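PDB 6KPB: scarecrow-like protein 3 from Arabidopsis thaliana, which probably acts as a nuclear transcription factor of the GRAS family in plant development, and binds zinc finger proteins of the IDD group. Local coordinates for residues 129-132 against 133-136; 136-139 against 140-144. One frame throughout, in Å; residues are numbered along the deposited sequence.

Contact 1 (129-132 against 133-136); sequences VSEE and IHVR
The first turns of helix 129-142 show how a helix combines i-to-i+4 backbone bonding with side chains that fold along its own flank; E132 and R136 carry most of the polar interest. They run side by side in the same direction, one turn apart, yet stop short of a salt bridge: OE1 of E132 lies 4.1 Å from NH2 of R136, and the carboxylate and guanidinium planes are turned 54° apart. The carboxylate has a stronger partner elsewhere, since its OE1 accepts a hydrogen bond from Q205. The arginine instead leans back over the helix. With CG of R136 anti to its carbonyl carbon (chi1 -65°) and the chain extended to NE, O of E132 lies over one face of the guanidinium, 3.6 Å from its plane and offset toward the rim. O of E132 also accepts a hydrogen bond from N of R136, at 3.2 Å.

In the GRAS domain this helix is wedged between two others. V129, I133 and R136 meet helix 206-223, and E131, H134 and V135 meet helix 387-406. On the first face CG1 of V129 touches CD1 of I133 at 4.1 Å, beside the nearly straight hydrogen bond (168°) from I133 N to V129 O, 2.8 Å long. On the other, E131 bends at chi2, bringing OE2 to 4.2 Å from CD2 of H134, oblique to the ring. A leucine in place of R136 would probably leave the carboxylate of E132 without its nearby positive charge and the E132 carbonyl without its guanidinium cover.

Contact 2 (136-139 against 140-144); sequences RRLF and FEMFP
Aromatic packing between F139 and F143 dominates the last turn of helix 129-142. The two side chains cross at about a right angle, CD1 of F139 coming within 3.5 Å of CD1 of F143, while the ring planes stand 41° apart with centroids separated by 5.4 Å. F139 has CG anti to its backbone N (chi1 -179°), which sends the ring outward from the helix, where the side chain of F143 crosses it; F143 presents its ring edge to the carbonyl oxygen of F139.

Backbone bonds persist to the last turn. The amide N of M142 reaches O of L138 at 2.6 Å, and E141 N, bonded chiefly to R137 O, adds a weak second bond to the same oxygen. F143 N still bonds to O of F139 at 3.1 Å, although F143 is the first residue to leave helical angles. P144 then occupies the N-cap position of helix 145-160, the next helix of the GRAS domain, where F139 and F140 both meet L146.

On the L138 flank, CB of L138 lies 4.1 Å from SD of M142, and both side chains touch D388 of helix 387-406. The modelled salt bridge between R137 and E141 is doubtful, its atoms sitting too close.

Contacts 1 and 2 are successive parts of a single helix, their centres about 11 Å apart, and R136 belongs to both. The same residue gives its amide and side chain to contact 1 and its carbonyl to contact 2, where O of R136 accepts N of F140 at 3.0 Å. The surroundings change along the way. Contact 1 is a surface contact and contact 2 is partly buried; the centre of contact 1 lies about 15 Å, and that of contact 2 about 12 Å, from the centre of the chain. Helix 387-406 borders both, touching V135 and F139 through the shared neighbour L396, while F143 and P144 reach Y456 of strand 456-461.

Contact 1 (129-132 against 133-136)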
ATOM      1  N   VAL A 129       8.910   3.615  -6.398  1.00111.56           N
ATOM      2  CA  VAL A 129      10.339   3.726  -6.669  1.00 97.70           C
ATOM      3  C   VAL A 129      11.020   4.631  -5.648  1.00 96.09           C
ATOM      4  O   VAL A 129      12.089   4.301  -5.120  1.00 94.78           O
ATOM      5  CB  VAL A 129      10.571   4.225  -8.107  1.00108.08           C
ATOM      6  CG1 VAL A 129      12.043   4.124  -8.466  1.00107.88           C
ATOM      7  CG2 VAL A 129       9.716   3.432  -9.087  1.00116.10           C
ATOM      8  N   SER A 130      10.414   5.784  -5.353  1.00 92.00           N
ATOM      9  CA  SER A 130      11.057   6.750  -4.467  1.00 97.19           C
ATOM     10  C   SER A 130      11.297   6.161  -3.082  1.00 98.02           C
ATOM     11  O   SER A 130      12.365   6.361  -2.491  1.00104.90           O
ATOM     12  CB  SER A 130      10.215   8.021  -4.365  1.00100.08           C
ATOM     13  OG  SER A 130       9.291   7.935  -3.296  1.00113.32           O
ATOM     14  N   GLU A 131      10.319   5.424  -2.551  1.00 87.65           N
ATOM     15  CA  GLU A 131      10.505   4.786  -1.251  1.00 87.22           C
ATOM     16  C   GLU A 131      11.567   3.695  -1.313  1.00 86.57           C
ATOM     17  O   GLU A 131      12.350   3.530  -0.371  1.00 88.89           O
ATOM     18  CB  GLU A 131       9.179   4.217  -0.749  1.00 95.39           C
ATOM     19  CG  GLU A 131       8.371   5.190   0.092  1.00116.64           C
ATOM     20  CD  GLU A 131       9.030   5.486   1.425  1.00125.10           C
ATOM     21  OE1 GLU A 131       9.105   4.569   2.270  1.00125.27           O
ATOM     22  OE2 GLU A 131       9.482   6.634   1.624  1.00129.06           O
ATOM     23  N   GLU A 132      11.610   2.943  -2.414  1.00 86.98           N
ATOM     24  CA  GLU A 132      12.593   1.872  -2.538  1.00 87.66           C
ATOM     25  C   GLU A 132      14.008   2.428  -2.637  1.00 83.60           C
ATOM     26  O   GLU A 132      14.946   1.860  -2.065  1.00 79.12           O
ATOM     27  CB  GLU A 132      12.262   0.996  -3.747  1.00 98.95           C
ATOM     28  CG  GLU A 132      11.027   0.126  -3.546  1.00109.54           C
ATOM     29  CD  GLU A 132      10.558  -0.547  -4.822  1.00128.40           C
ATOM     30  OE1 GLU A 132      11.008  -0.138  -5.914  1.00134.16           O
ATOM     31  OE2 GLU A 132       9.737  -1.485  -4.734  1.00132.17           O
ATOM     32  N   ILE A 133      14.186   3.539  -3.356  1.00 81.61           N
ATOM     33  CA  ILE A 133      15.482   4.211  -3.363  1.00 80.39           C
ATOM     34  C   ILE A 133      15.845   4.668  -1.957  1.00 90.71           C
ATOM     35  O   ILE A 133      16.998   4.552  -1.524  1.00 93.74           O
ATOM     36  CB  ILE A 133      15.474   5.392  -4.351  1.00 81.74           C
ATOM     37  CG1 ILE A 133      15.291   4.901  -5.787  1.00 92.47           C
ATOM     38  CG2 ILE A 133      16.756   6.201  -4.227  1.00 73.71           C
ATOM     39  CD1 ILE A 133      15.269   6.023  -6.806  1.00 94.97           C
ATOM     40  N   HIS A 134      14.858   5.181  -1.218  1.00 91.96           N
ATOM     41  CA  HIS A 134      15.113   5.692   0.124  1.00 85.24           C
ATOM     42  C   HIS A 134      15.588   4.587   1.062  1.00 77.98           C
ATOM     43  O   HIS A 134      16.543   4.778   1.825  1.00 77.97           O
ATOM     44  CB  HIS A 134      13.852   6.363   0.670  1.00 87.93           C
ATOM     45  CG  HIS A 134      14.020   6.939   2.041  1.00 88.21           C
ATOM     46  ND1 HIS A 134      14.978   7.884   2.339  1.00 93.05           N
ATOM     47  CD2 HIS A 134      13.350   6.707   3.194  1.00 93.20           C
ATOM     48  CE1 HIS A 134      14.893   8.208   3.616  1.00 96.39           C
ATOM     49  NE2 HIS A 134      13.913   7.508   4.158  1.00 96.62           N
ATOM     50  N   VAL A 135      14.943   3.419   1.019  1.00 79.31           N
ATOM     51  CA  VAL A 135      15.319   2.353   1.943  1.00 87.22           C
ATOM     52  C   VAL A 135      16.688   1.780   1.585  1.00 82.77           C
ATOM     53  O   VAL A 135      17.444   1.368   2.475  1.00 84.83           O
ATOM     54  CB  VAL A 135      14.229   1.263   1.987  1.00 84.13           C
ATOM     55  CG1 VAL A 135      14.165   0.490   0.679  1.00 96.88           C
ATOM     56  CG2 VAL A 135      14.458   0.321   3.162  1.00 78.29           C
ATOM     57  N   ARG A 136      17.045   1.759   0.296  1.00 70.32           N
ATOM     58  CA  ARG A 136      18.382   1.309  -0.086  1.00 72.19           C
ATOM     59  C   ARG A 136      19.447   2.283   0.401  1.00 76.35           C
ATOM     60  O   ARG A 136      20.536   1.867   0.811  1.00 69.91           O
ATOM     61  CB  ARG A 136      18.480   1.132  -1.600  1.00 73.17           C
ATOM     62  CG  ARG A 136      17.587   0.040  -2.160  1.00 80.31           C
ATOM     63  CD  ARG A 136      17.957  -0.291  -3.595  1.00 85.01           C
ATOM     64  NE  ARG A 136      16.820  -0.827  -4.337  1.00106.47           N
ATOM     65  CZ  ARG A 136      16.091  -0.119  -5.193  1.00112.60           C
ATOM     66  NH1 ARG A 136      16.386   1.154  -5.422  1.00110.31           N
ATOM     67  NH2 ARG A 136      15.071  -0.684  -5.826  1.00115.68           N
TER

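Contact 2 (136-139 against 140-144)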
ATOM      1  N   ARG A 136      17.045   1.759   0.296  1.00 70.32           N
ATOM      2  CA  ARG A 136      18.382   1.309  -0.086  1.00 72.19           C
ATOM      3  C   ARG A 136      19.447   2.283   0.401  1.00 76.35           C
ATOM      4  O   ARG A 136      20.536   1.867   0.811  1.00 69.91           O
ATOM      5  CB  ARG A 136      18.480   1.132  -1.600  1.00 73.17           C
ATOM      6  CG  ARG A 136      17.587   0.040  -2.160  1.00 80.31           C
ATOM      7  CD  ARG A 136      17.957  -0.291  -3.595  1.00 85.01           C
ATOM      8  NE  ARG A 136      16.820  -0.827  -4.337  1.00106.47           N
ATOM      9  CZ  ARG A 136      16.091  -0.119  -5.193  1.00112.60           C
ATOM     10  NH1 ARG A 136      16.386   1.154  -5.422  1.00110.31           N
ATOM     11  NH2 ARG A 136      15.071  -0.684  -5.826  1.00115.68           N
ATOM     12  N   ARG A 137      19.153   3.585   0.352  1.00 67.76           N
ATOM     13  CA  ARG A 137      20.080   4.567   0.903  1.00 72.87           C
ATOM     14  C   ARG A 137      20.267   4.352   2.399  1.00 80.53           C
ATOM     15  O   ARG A 137      21.384   4.464   2.917  1.00 76.42           O
ATOM     16  CB  ARG A 137      19.576   5.983   0.612  1.00 74.11           C
ATOM     17  CG  ARG A 137      20.639   7.073   0.696  1.00 94.10           C
ATOM     18  CD  ARG A 137      20.791   7.625   2.109  1.00124.70           C
ATOM     19  NE  ARG A 137      19.730   8.564   2.463  1.00141.11           N
ATOM     20  CZ  ARG A 137      19.549   9.066   3.682  1.00141.94           C
ATOM     21  NH1 ARG A 137      20.355   8.714   4.675  1.00139.74           N
ATOM     22  NH2 ARG A 137      18.558   9.917   3.911  1.00138.35           N
ATOM     23  N   LEU A 138      19.180   4.029   3.109  1.00 86.48           N
ATOM     24  CA  LEU A 138      19.273   3.798   4.547  1.00 86.15           C
ATOM     25  C   LEU A 138      20.140   2.584   4.860  1.00 78.68           C
ATOM     26  O   LEU A 138      20.973   2.627   5.774  1.00 75.25           O
ATOM     27  CB  LEU A 138      17.876   3.628   5.143  1.00 85.91           C
ATOM     28  CG  LEU A 138      16.995   4.878   5.183  1.00 85.97           C
ATOM     29  CD1 LEU A 138      15.586   4.527   5.632  1.00 80.21           C
ATOM     30  CD2 LEU A 138      17.606   5.930   6.099  1.00 76.50           C
ATOM     31  N   PHE A 139      19.957   1.488   4.118  1.00 71.29           N
ATOM     32  CA  PHE A 139      20.810   0.319   4.306  1.00 75.15           C
ATOM     33  C   PHE A 139      22.273   0.672   4.074  1.00 67.61           C
ATOM     34  O   PHE A 139      23.151   0.266   4.846  1.00 65.81           O
ATOM     35  CB  PHE A 139      20.369  -0.805   3.368  1.00 68.39           C
ATOM     36  CG  PHE A 139      21.180  -2.066   3.501  1.00 70.30           C
ATOM     37  CD1 PHE A 139      21.182  -2.786   4.686  1.00 69.85           C
ATOM     38  CD2 PHE A 139      21.924  -2.544   2.434  1.00 74.39           C
ATOM     39  CE1 PHE A 139      21.923  -3.949   4.809  1.00 74.14           C
ATOM     40  CE2 PHE A 139      22.667  -3.709   2.549  1.00 71.45           C
ATOM     41  CZ  PHE A 139      22.666  -4.411   3.739  1.00 72.62           C
ATOM     42  N   PHE A 140      22.548   1.451   3.026  1.00 78.37           N
ATOM     43  CA  PHE A 140      23.915   1.864   2.731  1.00 73.65           C
ATOM     44  C   PHE A 140      24.513   2.695   3.860  1.00 73.86           C
ATOM     45  O   PHE A 140      25.721   2.619   4.109  1.00 82.70           O
ATOM     46  CB  PHE A 140      23.938   2.650   1.418  1.00 67.91           C
ATOM     47  CG  PHE A 140      25.272   3.251   1.087  1.00 75.81           C
ATOM     48  CD1 PHE A 140      26.249   2.498   0.455  1.00 79.19           C
ATOM     49  CD2 PHE A 140      25.549   4.573   1.396  1.00 80.38           C
ATOM     50  CE1 PHE A 140      27.478   3.049   0.146  1.00 70.81           C
ATOM     51  CE2 PHE A 140      26.776   5.131   1.087  1.00 85.85           C
ATOM     52  CZ  PHE A 140      27.741   4.368   0.461  1.00 79.10           C
ATOM     53  N   GLU A 141      23.695   3.487   4.555  1.00 85.82           N
ATOM     54  CA  GLU A 141      24.199   4.410   5.565  1.00 71.46           C
ATOM     55  C   GLU A 141      24.093   3.883   6.989  1.00 69.47           C
ATOM     56  O   GLU A 141      24.937   4.227   7.823  1.00 74.83           O
ATOM     57  CB  GLU A 141      23.463   5.751   5.474  1.00 76.06           C
ATOM     58  CG  GLU A 141      23.569   6.419   4.112  1.00 94.92           C
ATOM     59  CD  GLU A 141      23.644   7.930   4.203  1.00128.74           C
ATOM     60  OE1 GLU A 141      24.726   8.488   3.921  1.00140.85           O
ATOM     61  OE2 GLU A 141      22.627   8.562   4.562  1.00136.48           O
ATOM     62  N   MET A 142      23.088   3.064   7.295  1.00 66.90           N
ATOM     63  CA  MET A 142      22.944   2.529   8.643  1.00 76.17           C
ATOM     64  C   MET A 142      23.753   1.260   8.870  1.00 73.91           C
ATOM     65  O   MET A 142      23.997   0.895  10.026  1.00 72.60           O
ATOM     66  CB  MET A 142      21.465   2.261   8.949  1.00 68.96           C
ATOM     67  CG  MET A 142      20.575   3.484   8.778  1.00 73.24           C
ATOM     68  SD  MET A 142      18.830   3.140   9.052  1.00 83.62           S
ATOM     69  CE  MET A 142      18.800   3.009  10.838  1.00 87.29           C
ATOM     70  N   PHE A 143      24.179   0.586   7.803  1.00 82.48           N
ATOM     71  CA  PHE A 143      25.005  -0.605   7.894  1.00 72.65           C
ATOM     72  C   PHE A 143      26.298  -0.410   7.111  1.00 74.50           C
ATOM     73  O   PHE A 143      26.318   0.315   6.112  1.00 82.94           O
ATOM     74  CB  PHE A 143      24.268  -1.838   7.356  1.00 73.25           C
ATOM     75  CG  PHE A 143      23.078  -2.239   8.179  1.00 84.38           C
ATOM     76  CD1 PHE A 143      21.835  -1.677   7.945  1.00 85.27           C
ATOM     77  CD2 PHE A 143      23.203  -3.181   9.186  1.00 81.01           C
ATOM     78  CE1 PHE A 143      20.739  -2.044   8.701  1.00 80.88           C
ATOM     79  CE2 PHE A 143      22.111  -3.552   9.948  1.00 85.40           C
ATOM     80  CZ  PHE A 143      20.877  -2.983   9.704  1.00 87.41           C
ATOM     81  N   PRO A 144      27.392  -1.031   7.545  1.00 82.07           N
ATOM     82  CA  PRO A 144      28.658  -0.948   6.804  1.00 68.97           C
ATOM     83  C   PRO A 144      28.842  -2.019   5.739  1.00 68.33           C
ATOM     84  O   PRO A 144      29.945  -2.133   5.198  1.00 79.30           O
ATOM     85  CB  PRO A 144      29.692  -1.132   7.921  1.00 74.52           C
ATOM     86  CG  PRO A 144      29.027  -2.099   8.847  1.00 87.13           C
ATOM     87  CD  PRO A 144      27.544  -1.784   8.803  1.00 88.30           C
TER